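NAD-dependent epimerase/dehydratase (Veillonella parvula, PDB 4HNG) probably binds NAD(P) through a Rossmann-type fold and belongs to the epimerase/dehydratase family, its substrate and precise reaction not being established. Local coordinates at residues G15-K20 / A184-I189; N148-R153 / A196-F201; L157-E162 / V180-V185; P161-Y166 / V208-T213. All coordinates share one frame; numbering follows the deposited sequence. Where two conformers were deposited one is given.

Contact 1: G15-K20 / A184-I189; sequences GQIAQK and AVVKAI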
loop_
_atom_site.group_PDB
_atom_site.type_symbol
_atom_site.label_atom_id
_atom_site.label_comp_id
_atom_site.label_asym_id
_atom_site.label_seq_id
_atom_site.Cartn_x
_atom_site.Cartn_y
_atom_site.Cartn_z
ATOM N N GLY A 15 9.909 -1.871 -0.348
ATOM C CA GLY A 15 9.540 -0.670 0.391
ATOM C C GLY A 15 9.400 -0.964 1.877
ATOM O O GLY A 15 9.200 -2.112 2.256
ATOM N N GLN A 16 9.518 0.058 2.722
ATOM C CA GLN A 16 9.505 -0.184 4.168
ATOM C C GLN A 16 8.213 -0.828 4.669
ATOM O O GLN A 16 8.249 -1.818 5.406
ATOM C CB GLN A 16 9.751 1.102 4.946
ATOM C CG GLN A 16 11.136 1.671 4.811
ATOM C CD GLN A 16 11.407 2.730 5.859
ATOM O OE1 GLN A 16 11.320 2.466 7.059
ATOM N NE2 GLN A 16 11.705 3.941 5.412
ATOM N N ILE A 17 7.061 -0.272 4.287
ATOM C CA ILE A 17 5.798 -0.880 4.694
ATOM C C ILE A 17 5.671 -2.289 4.123
ATOM O O ILE A 17 5.244 -3.207 4.816
ATOM C CB ILE A 17 4.585 -0.008 4.313
ATOM C CG1 ILE A 17 4.506 1.188 5.264
ATOM C CG2 ILE A 17 3.268 -0.819 4.381
ATOM C CD1 ILE A 17 3.495 2.215 4.867
ATOM N N ALA A 18 6.075 -2.472 2.867
ATOM C CA ALA A 18 5.960 -3.784 2.243
ATOM C C ALA A 18 6.799 -4.825 2.998
ATOM O O ALA A 18 6.353 -5.958 3.186
ATOM C CB ALA A 18 6.376 -3.714 0.766
ATOM N N GLN A 19 7.993 -4.450 3.443
ATOM C CA GLN A 19 8.842 -5.401 4.164
ATOM C C GLN A 19 8.253 -5.711 5.543
ATOM O O GLN A 19 8.249 -6.860 5.981
ATOM C CB GLN A 19 10.273 -4.886 4.314
ATOM C CG GLN A 19 11.008 -4.697 2.992
ATOM C CD GLN A 19 12.509 -4.703 3.151
ATOM O OE1 GLN A 19 13.056 -5.479 3.941
ATOM N NE2 GLN A 19 13.189 -3.839 2.406
ATOM N N LYS A 20 7.762 -4.685 6.230
ATOM C CA LYS A 20 7.129 -4.896 7.536
ATOM C C LYS A 20 5.869 -5.754 7.406
ATOM O O LYS A 20 5.592 -6.617 8.239
ATOM C CB LYS A 20 6.827 -3.558 8.214
ATOM C CG LYS A 20 8.084 -2.824 8.691
ATOM C CD LYS A 20 7.719 -1.490 9.335
ATOM C CE LYS A 20 8.959 -0.696 9.758
ATOM N NZ LYS A 20 9.711 -1.371 10.844
ATOM N N ALA A 184 1.706 0.815 12.547
ATOM C CA ALA A 184 0.260 0.970 12.623
ATOM C C ALA A 184 -0.393 0.719 11.273
ATOM O O ALA A 184 -1.449 0.085 11.188
ATOM C CB ALA A 184 -0.107 2.362 13.153
ATOM N N VAL A 185 0.233 1.222 10.208
ATOM C CA VAL A 185 -0.302 0.985 8.869
ATOM C C VAL A 185 -0.312 -0.517 8.569
ATOM O O VAL A 185 -1.272 -1.035 8.003
ATOM C CB VAL A 185 0.487 1.746 7.792
ATOM C CG1 VAL A 185 -0.020 1.394 6.394
ATOM C CG2 VAL A 185 0.374 3.249 8.013
ATOM N N VAL A 186 0.769 -1.201 8.940
ATOM C CA VAL A 186 0.849 -2.646 8.724
ATOM C C VAL A 186 -0.273 -3.362 9.488
ATOM O O VAL A 186 -0.903 -4.281 8.966
ATOM C CB VAL A 186 2.242 -3.210 9.071
ATOM C CG1 VAL A 186 2.201 -4.740 9.202
ATOM C CG2 VAL A 186 3.254 -2.770 8.015
ATOM N N LYS A 187 -0.553 -2.930 10.712
ATOM C CA LYS A 187 -1.660 -3.511 11.458
ATOM C C LYS A 187 -2.993 -3.279 10.733
ATOM O O LYS A 187 -3.841 -4.174 10.651
ATOM C CB LYS A 187 -1.724 -2.956 12.883
ATOM C CG LYS A 187 -2.526 -3.841 13.832
ATOM C CD LYS A 187 -2.671 -3.216 15.217
ATOM C CE LYS A 187 -3.736 -2.126 15.213
ATOM N NZ LYS A 187 -3.911 -1.473 16.541
ATOM N N ALA A 188 -3.175 -2.082 10.185
ATOM C CA ALA A 188 -4.395 -1.809 9.425
ATOM C C ALA A 188 -4.529 -2.708 8.195
ATOM O O ALA A 188 -5.608 -3.204 7.929
ATOM C CB ALA A 188 -4.499 -0.327 9.043
ATOM N N ILE A 189 -3.430 -2.918 7.466
ATOM C CA ILE A 189 -3.459 -3.776 6.289
ATOM C C ILE A 189 -3.784 -5.203 6.706
ATOM O O ILE A 189 -4.622 -5.873 6.086
ATOM C CB ILE A 189 -2.127 -3.747 5.552
ATOM C CG1 ILE A 189 -1.866 -2.353 4.956
ATOM C CG2 ILE A 189 -2.137 -4.787 4.446
ATOM C CD1 ILE A 189 -0.390 -2.090 4.664
#

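Contact 2: N148-R153 / A196-F201; sequences NYTILR and ADETPF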
loop_
_atom_site.group_PDB
_atom_site.type_symbol
_atom_site.label_atom_id
_atom_site.label_comp_id
_atom_site.label_asym_id
_atom_site.label_seq_id
_atom_site.Cartn_x
_atom_site.Cartn_y
_atom_site.Cartn_z
ATOM N N ASN A 148 -11.605 -4.773 -7.516
ATOM C CA ASN A 148 -12.085 -4.636 -6.148
ATOM C C ASN A 148 -10.940 -4.061 -5.312
ATOM O O ASN A 148 -10.197 -4.794 -4.641
ATOM C CB ASN A 148 -12.530 -6.000 -5.617
ATOM C CG ASN A 148 -13.036 -5.930 -4.200
ATOM O OD1 ASN A 148 -13.127 -4.851 -3.619
ATOM N ND2 ASN A 148 -13.348 -7.081 -3.630
ATOM N N TYR A 149 -10.763 -2.742 -5.385
ATOM C CA TYR A 149 -9.610 -2.087 -4.768
ATOM C C TYR A 149 -9.921 -1.439 -3.426
ATOM O O TYR A 149 -11.045 -1.038 -3.158
ATOM C CB TYR A 149 -9.016 -1.016 -5.708
ATOM C CG TYR A 149 -9.896 0.203 -5.885
ATOM C CD1 TYR A 149 -9.916 1.212 -4.921
ATOM C CD2 TYR A 149 -10.710 0.342 -6.998
ATOM C CE1 TYR A 149 -10.732 2.319 -5.060
ATOM C CE2 TYR A 149 -11.523 1.449 -7.155
ATOM C CZ TYR A 149 -11.534 2.440 -6.179
ATOM O OH TYR A 149 -12.357 3.530 -6.352
ATOM N N THR A 150 -8.893 -1.364 -2.597
ATOM C CA THR A 150 -8.924 -0.499 -1.426
ATOM C C THR A 150 -7.667 0.358 -1.501
ATOM O O THR A 150 -6.546 -0.170 -1.521
ATOM C CB THR A 150 -8.873 -1.308 -0.133
ATOM O OG1 THR A 150 -9.806 -2.385 -0.189
ATOM C CG2 THR A 150 -9.203 -0.413 1.075
ATOM N N ILE A 151 -7.838 1.675 -1.559
ATOM C CA ILE A 151 -6.719 2.594 -1.519
ATOM C C ILE A 151 -6.581 3.101 -0.093
ATOM O O ILE A 151 -7.558 3.531 0.510
ATOM C CB ILE A 151 -6.915 3.769 -2.499
ATOM C CG1 ILE A 151 -6.914 3.228 -3.934
ATOM C CG2 ILE A 151 -5.814 4.795 -2.315
ATOM C CD1 ILE A 151 -7.363 4.235 -4.986
ATOM N N LEU A 152 -5.376 2.984 0.445
ATOM C CA LEU A 152 -5.084 3.521 1.770
ATOM C C LEU A 152 -4.316 4.824 1.611
ATOM O O LEU A 152 -3.191 4.840 1.094
ATOM C CB LEU A 152 -4.262 2.517 2.575
ATOM C CG LEU A 152 -4.912 1.141 2.729
ATOM C CD1 LEU A 152 -3.934 0.227 3.476
ATOM C CD2 LEU A 152 -6.261 1.232 3.426
ATOM N N ARG A 153 -4.938 5.920 2.036
ATOM C CA ARG A 153 -4.328 7.239 1.952
ATOM C C ARG A 153 -3.553 7.507 3.233
ATOM O O ARG A 153 -4.145 7.843 4.265
ATOM C CB ARG A 153 -5.393 8.304 1.747
ATOM C CG ARG A 153 -6.074 8.216 0.393
ATOM C CD ARG A 153 -7.202 9.229 0.286
ATOM N NE ARG A 153 -8.404 8.795 0.992
ATOM C CZ ARG A 153 -8.935 9.383 2.059
ATOM N NH1 ARG A 153 -8.357 10.459 2.605
ATOM N NH2 ARG A 153 -10.045 8.890 2.590
ATOM N N ALA A 196 -13.831 -10.402 7.541
ATOM C CA ALA A 196 -14.740 -11.420 7.018
ATOM C C ALA A 196 -15.733 -10.795 6.051
ATOM O O ALA A 196 -16.168 -11.430 5.089
ATOM C CB ALA A 196 -15.476 -12.134 8.156
ATOM N N ASP A 197 -16.089 -9.545 6.317
ATOM C CA ASP A 197 -16.990 -8.807 5.447
ATOM C C ASP A 197 -16.170 -7.714 4.786
ATOM O O ASP A 197 -15.770 -6.743 5.432
ATOM C CB ASP A 197 -18.150 -8.215 6.247
ATOM C CG ASP A 197 -19.235 -7.643 5.363
ATOM O OD1 ASP A 197 -18.957 -7.387 4.173
ATOM O OD2 ASP A 197 -20.362 -7.429 5.854
ATOM N N GLU A 198 -15.899 -7.898 3.497
ATOM C CA GLU A 198 -15.037 -7.013 2.721
ATOM C C GLU A 198 -15.783 -5.793 2.194
ATOM O O GLU A 198 -15.185 -4.905 1.600
ATOM C CB GLU A 198 -14.433 -7.791 1.544
ATOM C CG GLU A 198 -13.281 -7.097 0.834
ATOM C CD GLU A 198 -13.710 -6.304 -0.394
ATOM O OE1 GLU A 198 -14.785 -6.589 -0.959
ATOM O OE2 GLU A 198 -12.963 -5.390 -0.788
ATOM N N THR A 199 -17.092 -5.766 2.396
ATOM C CA THR A 199 -17.922 -4.681 1.868
ATOM C C THR A 199 -17.400 -3.254 2.123
ATOM O O THR A 199 -17.354 -2.438 1.193
ATOM C CB THR A 199 -19.394 -4.819 2.322
ATOM O OG1 THR A 199 -19.919 -6.055 1.831
ATOM C CG2 THR A 199 -20.228 -3.665 1.777
ATOM N N PRO A 200 -16.985 -2.943 3.368
ATOM C CA PRO A 200 -16.487 -1.595 3.688
ATOM C C PRO A 200 -15.239 -1.181 2.906
ATOM O O PRO A 200 -14.903 0.005 2.845
ATOM C CB PRO A 200 -16.119 -1.694 5.174
ATOM C CG PRO A 200 -16.850 -2.837 5.686
ATOM C CD PRO A 200 -17.057 -3.802 4.562
ATOM N N PHE A 201 -14.540 -2.159 2.338
ATOM C CA PHE A 201 -13.280 -1.924 1.668
ATOM C C PHE A 201 -13.413 -2.109 0.166
ATOM O O PHE A 201 -12.430 -2.050 -0.566
ATOM C CB PHE A 201 -12.216 -2.853 2.248
ATOM C CG PHE A 201 -12.128 -2.764 3.744
ATOM C CD1 PHE A 201 -11.718 -1.589 4.339
ATOM C CD2 PHE A 201 -12.496 -3.830 4.549
ATOM C CE1 PHE A 201 -11.656 -1.474 5.723
ATOM C CE2 PHE A 201 -12.431 -3.725 5.935
ATOM C CZ PHE A 201 -12.012 -2.542 6.516
#

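Contact 3: L157-E162 / V180-V185; sequences LYNDPE and VSREAV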
loop_
_atom_site.group_PDB
_atom_site.type_symbol
_atom_site.label_atom_id
_atom_site.label_comp_id
_atom_site.label_asym_id
_atom_site.label_seq_id
_atom_site.Cartn_x
_atom_site.Cartn_y
_atom_site.Cartn_z
ATOM N N LEU A 157 4.690 9.317 7.454
ATOM C CA LEU A 157 5.147 8.083 8.087
ATOM C C LEU A 157 6.380 8.245 8.960
ATOM O O LEU A 157 7.265 9.055 8.682
ATOM C CB LEU A 157 5.465 7.038 7.017
ATOM C CG LEU A 157 4.294 6.597 6.154
ATOM C CD1 LEU A 157 4.819 5.723 5.037
ATOM C CD2 LEU A 157 3.286 5.856 7.021
ATOM N N TYR A 158 6.416 7.442 10.017
ATOM C CA TYR A 158 7.590 7.279 10.843
ATOM C C TYR A 158 7.599 5.859 11.394
ATOM O O TYR A 158 6.630 5.126 11.244
ATOM C CB TYR A 158 7.605 8.303 11.982
ATOM C CG TYR A 158 6.540 8.085 13.043
ATOM C CD1 TYR A 158 6.854 7.458 14.243
ATOM C CD2 TYR A 158 5.230 8.511 12.848
ATOM C CE1 TYR A 158 5.899 7.261 15.221
ATOM C CE2 TYR A 158 4.266 8.317 13.824
ATOM C CZ TYR A 158 4.613 7.699 15.012
ATOM O OH TYR A 158 3.661 7.498 15.989
ATOM N N ASN A 159 8.711 5.471 12.020
ATOM C CA ASN A 159 8.807 4.132 12.597
ATOM C C ASN A 159 8.788 4.196 14.119
ATOM O O ASN A 159 9.493 5.003 14.719
ATOM C CB ASN A 159 10.087 3.438 12.126
ATOM C CG ASN A 159 10.104 3.200 10.624
ATOM O OD1 ASN A 159 9.072 2.947 10.018
ATOM N ND2 ASN A 159 11.279 3.308 10.021
ATOM N N ASP A 160 7.966 3.354 14.736
ATOM C CA ASP A 160 7.967 3.217 16.189
ATOM C C ASP A 160 7.174 1.975 16.556
ATOM O O ASP A 160 5.949 1.952 16.426
ATOM C CB ASP A 160 7.369 4.462 16.855
ATOM C CG ASP A 160 7.510 4.443 18.366
ATOM O OD1 ASP A 160 7.496 5.534 18.981
ATOM O OD2 ASP A 160 7.648 3.345 18.941
ATOM N N PRO A 161 7.874 0.922 16.997
ATOM C CA PRO A 161 7.226 -0.356 17.312
ATOM C C PRO A 161 6.185 -0.230 18.424
ATOM O O PRO A 161 5.278 -1.060 18.508
ATOM C CB PRO A 161 8.396 -1.238 17.772
ATOM C CG PRO A 161 9.474 -0.284 18.162
ATOM C CD PRO A 161 9.327 0.875 17.226
ATOM N N GLU A 162 6.314 0.796 19.259
ATOM C CA GLU A 162 5.388 0.994 20.370
ATOM C C GLU A 162 4.122 1.745 19.965
ATOM O O GLU A 162 3.173 1.827 20.743
ATOM C CB GLU A 162 6.084 1.720 21.520
ATOM C CG GLU A 162 7.338 1.017 22.006
ATOM C CD GLU A 162 7.104 -0.456 22.300
ATOM O OE1 GLU A 162 6.054 -0.788 22.890
ATOM O OE2 GLU A 162 7.968 -1.284 21.932
ATOM N N VAL A 180 1.470 8.892 11.108
ATOM C CA VAL A 180 1.072 7.528 11.465
ATOM C C VAL A 180 2.326 6.658 11.361
ATOM O O VAL A 180 3.202 6.909 10.526
ATOM C CB VAL A 180 -0.081 6.994 10.588
ATOM C CG1 VAL A 180 0.373 6.785 9.153
ATOM C CG2 VAL A 180 -0.662 5.706 11.191
ATOM N N SER A 181 2.455 5.674 12.239
ATOM C CA SER A 181 3.648 4.832 12.187
ATOM C C SER A 181 3.472 3.764 11.117
ATOM O O SER A 181 2.354 3.356 10.793
ATOM C CB SER A 181 3.939 4.182 13.535
ATOM O OG SER A 181 3.004 3.151 13.809
ATOM N N ARG A 182 4.592 3.314 10.561
ATOM C CA ARG A 182 4.505 2.247 9.569
ATOM C C ARG A 182 3.977 0.969 10.214
ATOM O O ARG A 182 3.252 0.212 9.577
ATOM C CB ARG A 182 5.868 2.014 8.913
ATOM C CG ARG A 182 6.330 3.164 8.033
ATOM C CD ARG A 182 7.543 2.787 7.190
ATOM N NE ARG A 182 7.929 3.890 6.314
ATOM C CZ ARG A 182 8.589 4.966 6.725
ATOM N NH1 ARG A 182 8.962 5.074 7.999
ATOM N NH2 ARG A 182 8.890 5.937 5.865
ATOM N N GLU A 183 4.313 0.747 11.478
ATOM C CA GLU A 183 3.795 -0.410 12.206
ATOM C C GLU A 183 2.258 -0.368 12.317
ATOM O O GLU A 183 1.582 -1.390 12.194
ATOM C CB GLU A 183 4.442 -0.507 13.594
ATOM C CG GLU A 183 5.948 -0.848 13.585
ATOM C CD GLU A 183 6.874 0.357 13.398
ATOM O OE1 GLU A 183 6.395 1.487 13.169
ATOM O OE2 GLU A 183 8.103 0.162 13.496
ATOM N N ALA A 184 1.706 0.815 12.547
ATOM C CA ALA A 184 0.260 0.970 12.623
ATOM C C ALA A 184 -0.393 0.719 11.273
ATOM O O ALA A 184 -1.449 0.085 11.188
ATOM C CB ALA A 184 -0.107 2.362 13.153
ATOM N N VAL A 185 0.233 1.222 10.208
ATOM C CA VAL A 185 -0.302 0.985 8.869
ATOM C C VAL A 185 -0.312 -0.517 8.569
ATOM O O VAL A 185 -1.272 -1.035 8.003
ATOM C CB VAL A 185 0.487 1.746 7.792
ATOM C CG1 VAL A 185 -0.020 1.394 6.394
ATOM C CG2 VAL A 185 0.374 3.249 8.013
#

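Contact 4: P161-Y166 / V208-T213; sequences PEKTDY and VGEPGT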
loop_
_atom_site.group_PDB
_atom_site.type_symbol
_atom_site.label_atom_id
_atom_site.label_comp_id
_atom_site.label_asym_id
_atom_site.label_seq_id
_atom_site.Cartn_x
_atom_site.Cartn_y
_atom_site.Cartn_z
ATOM N N PRO A 161 7.874 0.922 16.997
ATOM C CA PRO A 161 7.226 -0.356 17.312
ATOM C C PRO A 161 6.185 -0.230 18.424
ATOM O O PRO A 161 5.278 -1.060 18.508
ATOM C CB PRO A 161 8.396 -1.238 17.772
ATOM C CG PRO A 161 9.474 -0.284 18.162
ATOM C CD PRO A 161 9.327 0.875 17.226
ATOM N N GLU A 162 6.314 0.796 19.259
ATOM C CA GLU A 162 5.388 0.994 20.370
ATOM C C GLU A 162 4.122 1.745 19.965
ATOM O O GLU A 162 3.173 1.827 20.743
ATOM C CB GLU A 162 6.084 1.720 21.520
ATOM C CG GLU A 162 7.338 1.017 22.006
ATOM C CD GLU A 162 7.104 -0.456 22.300
ATOM O OE1 GLU A 162 6.054 -0.788 22.890
ATOM O OE2 GLU A 162 7.968 -1.284 21.932
ATOM N N LYS A 163 4.109 2.289 18.749
ATOM C CA LYS A 163 2.968 3.058 18.265
ATOM C C LYS A 163 2.214 2.266 17.194
ATOM O O LYS A 163 2.547 2.349 16.009
ATOM C CB LYS A 163 3.434 4.386 17.658
ATOM C CG LYS A 163 4.095 5.352 18.619
ATOM C CD LYS A 163 3.094 5.938 19.602
ATOM C CE LYS A 163 3.580 7.271 20.160
ATOM N NZ LYS A 163 3.501 8.362 19.142
ATOM N N THR A 164 1.201 1.504 17.597
ATOM C CA THR A 164 0.480 0.659 16.647
ATOM C C THR A 164 -0.979 1.075 16.446
ATOM O O THR A 164 -1.731 0.401 15.745
ATOM C CB THR A 164 0.521 -0.827 17.058
ATOM O OG1 THR A 164 0.056 -0.963 18.406
ATOM C CG2 THR A 164 1.941 -1.363 16.966
ATOM N N ASP A 165 -1.371 2.186 17.061
ATOM C CA ASP A 165 -2.748 2.667 16.978
ATOM C C ASP A 165 -3.014 3.365 15.656
ATOM O O ASP A 165 -2.223 4.204 15.206
ATOM C CB ASP A 165 -3.051 3.637 18.124
ATOM C CG ASP A 165 -3.490 2.929 19.390
ATOM O OD1 ASP A 165 -3.155 1.736 19.561
ATOM O OD2 ASP A 165 -4.172 3.573 20.215
ATOM N N TYR A 166 -4.138 3.022 15.030
ATOM C CA TYR A 166 -4.567 3.721 13.830
ATOM C C TYR A 166 -6.049 4.007 13.879
ATOM O O TYR A 166 -6.791 3.401 14.647
ATOM C CB TYR A 166 -4.244 2.932 12.552
ATOM C CG TYR A 166 -5.063 1.674 12.375
ATOM C CD1 TYR A 166 -6.292 1.706 11.720
ATOM C CD2 TYR A 166 -4.606 0.451 12.852
ATOM C CE1 TYR A 166 -7.037 0.561 11.547
ATOM C CE2 TYR A 166 -5.352 -0.709 12.686
ATOM C CZ TYR A 166 -6.568 -0.648 12.042
ATOM O OH TYR A 166 -7.305 -1.798 11.878
ATOM N N VAL A 208 -5.546 6.574 6.618
ATOM C CA VAL A 208 -4.990 5.892 7.784
ATOM C C VAL A 208 -4.095 6.868 8.558
ATOM O O VAL A 208 -3.116 7.378 8.031
ATOM C CB VAL A 208 -4.161 4.651 7.405
ATOM C CG1 VAL A 208 -3.811 3.859 8.654
ATOM C CG2 VAL A 208 -4.922 3.746 6.424
ATOM N N GLY A 209 -4.479 7.138 9.803
ATOM C CA GLY A 209 -3.750 8.086 10.633
ATOM C C GLY A 209 -3.649 7.653 12.080
ATOM O O GLY A 209 -4.442 6.835 12.552
ATOM N N GLU A 210 -2.680 8.224 12.795
ATOM C CA GLU A 210 -2.560 8.001 14.236
ATOM C C GLU A 210 -3.516 8.930 14.978
ATOM O O GLU A 210 -3.416 10.145 14.850
ATOM C CB GLU A 210 -1.130 8.272 14.690
ATOM C CG GLU A 210 -0.888 8.148 16.199
ATOM C CD GLU A 210 0.557 8.439 16.593
ATOM O OE1 GLU A 210 1.402 8.660 15.698
ATOM O OE2 GLU A 210 0.856 8.453 17.803
ATOM N N PRO A 211 -4.436 8.361 15.769
ATOM C CA PRO A 211 -5.361 9.206 16.535
ATOM C C PRO A 211 -4.626 10.203 17.421
ATOM O O PRO A 211 -3.608 9.866 18.018
ATOM C CB PRO A 211 -6.094 8.197 17.422
ATOM C CG PRO A 211 -6.052 6.920 16.633
ATOM C CD PRO A 211 -4.717 6.924 15.944
ATOM N N GLY A 212 -5.163 11.414 17.511
ATOM C CA GLY A 212 -4.648 12.410 18.437
ATOM C C GLY A 212 -3.382 13.106 17.983
ATOM O O GLY A 212 -2.589 13.579 18.810
ATOM N N THR A 213 -3.182 13.162 16.670
ATOM C CA THR A 213 -2.037 13.867 16.102
ATOM C C THR A 213 -2.494 15.023 15.218
ATOM O O THR A 213 -2.008 15.190 14.099
ATOM C CB THR A 213 -1.107 12.930 15.288
ATOM O OG1 THR A 213 -1.831 12.332 14.198
ATOM C CG2 THR A 213 -0.532 11.852 16.186
#

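Contact 1: G15-K20 / A184-I189
Ile17, in the first turn of helix 16-28, meets Val185, Val186 and Ile189 of helix 182-193, joining two helices of a Rossmann-type fold. In such folds the helix after the first strand follows the glycine-rich loop that, in relatives, carries the dinucleotide; Gly15 takes the N-cap here. The short helical segments cross at -58° with their axes 9.6 Å apart.

The Ile17 side chain does most of the work. From CB, the CG2 methyl lies anti to the backbone N and is directed between two partners: Ile17 CG2 is 3.9 Å from Ile189 CD1 and a little farther from Val186 CG2, whose side chain slides past in the opposite direction. The other branch leaves through CG1, beside the backbone N, and an extended chi2 of 171° carries Ile17 CD1 to within 3.9 Å of Val185 CG1, the two side chains crossing nearly at right angles. Phe78 and Leu154 also touch Ile17, from strands 76-79 and 148-158.

At the outer margin Lys20 meets Val186 with CB, at the root of its chain, while its NZ heads toward a weak, long ion pair with Glu183. Val186 CG2 lies 3.7 Å from Lys20 CB and 3.8 Å from Ile17 O.

Contact 2: N148-R153 / A196-F201
With chi1 at 180° Asn148 swings its amide out from the start of strand 148-158 toward Glu198, whose own chi1 of -167° and bent chi2 bring the carboxylate in from the opposite direction. The two flat groups do not lie coplanar: their planes are turned 72° apart. Asn148 ND2 donates to Glu198 OE1 over 3.1 Å, with the acceptor nearly in the amide plane but the donor arriving well above the carboxylate plane. The neighbouring oxygens Asn148 OD1 and Glu198 OE2 stand 2.9 Å apart as two acceptors, an unfavourable approach as modelled. Glu198 was modelled in two conformers, and its part in the contact is doubtful to that extent.

Two residues along the strand, Thr150 OG1 donates to the backbone carbonyl Phe201 O at 2.7 Å, slightly tilted from the carbonyl plane. Thr150 OG1 also lies 3.5 Å from Phe201 CB, and Thr150 CG2 comes up obliquely to the ring. Pro200 CB covers one face of the Phe201 ring; the Phe201 side chain also touches Ile192 and Ile206.

The contact joins the strand to the loop and short 3-10 turn on the return limb of the connection from strand 179-181 through helix 182-193 to strand 204-209, which pairs parallel with strand 148-158. Asp197 starts the turn with an Asx turn, its OD1 taking Thr199 N.

Arg102 donates from NH1 to Thr150 OG1 and to Asn148 O, and makes a weak, long ion pair with Glu198 OE2. Its positive charge probably offsets some of the crowding of oxygens here.

Contact 3: L157-E162 / V180-V185
Leu157 and Arg182 bury more surface than any other residue here, followed by Glu183, at the point where strand 179-181, parallel to strand 148-158 in the Rossmann-type sheet, turns directly into helix 182-193. Leu157 CB sits over the centre of one face of the Arg182 guanidinium, 3.8 Å from Arg182 CZ, the two side chains crossing at about a right angle. Leu157 CD2 lies alongside Val180 CG1 at 3.7 Å, the two side chains pointing the same way, and reaches Val185 CG2.

An extended chain from CG to NE lets Arg182 run past Asn159. Arg182 NH1 donates to Asn159 OD1 over 2.9 Å, with the oxygen at the edge of the guanidinium but the donor well above the amide plane. Arg182 N donates to Tyr158 O at 2.8 Å, almost straight in line with the carbonyl, continuing the strand pairing begun by Tyr158 N to Val180 O.

Ser181 is the N-cap, its OG accepting from Ala184 N; the hydroxyl also meets Lys163 O, modelled implausibly close. Ser181 CB makes a CH-pi contact over one face of the Tyr158 ring, whose OH bonds to Glu210 OE1. The chi2 bend of Glu183 (84°) turns its carboxylate to the backbone of Asp160, and Asp160 N donates to Glu183 OE1 at 2.9 Å, with an angle of 169°.

Contact 4: P161-Y166 / V208-T213
Tyr166 packs on Val208, Gly209 and Pro211 in the closer-knit half of this contact, while Lys163 and Glu210 meet by their charged ends in the other. Tyr166 CB lies 4.0 Å from Val208 CG1, and the backbone Tyr166 CA makes a CA-H...O contact with Gly209 O at 3.4 Å. With chi1 at 69°, CG sits between the backbone N and the carbonyl carbon, and the ring is led away from strand 204-209 toward helix 182-193, where its OH bonds to Asp191. Pro211 CD rests 3.8 Å from both Asp165 O and Tyr166 C.

The two segments meet where an antiparallel pair is added to the mainly parallel Rossmann-type sheet: strand 204-209, parallel to strand 148-158, pairs antiparallel with strand 167-169, which Tyr166 leads into. Beyond it a type II beta turn runs from Glu210 to Thr213, with Gly212 at positive phi and Thr213 OG1 donating to Glu210 O.

On the looser side, Asp165 is exposed and Lys163 reaches across with a chain bent at chi2 and chi4. The extended Glu210 receives Lys163 NZ on OE2, through its syn lone pair, in a salt bridge of 3.0 Å. Lys163 NZ also bonds to the Tyr158 hydroxyl, itself the partner of Glu210 OE1.

How the contacts relate
From the N terminus, helix 16-28 opens the longest loop, which contact 1 closes some 164 residues later on helix 182-193. Strand 148-158 then starts contact 2, closed after that helix by 196-201, so contacts 1 and 2 cross; Ile189 and Leu152 touch between them. Contact 3 closes a short loop from the end of the same strand to the start of helix 182-193, nested inside contact 2 and ending on the stretch that contact 1 uses. Contact 4 leaves from 161-166, shared in part with contact 3, and crosses contacts 1 and 2 to reach strand 204-209. Together they join helix 16-28, helix 182-193 and strands 148-158, 179-181 and 204-209.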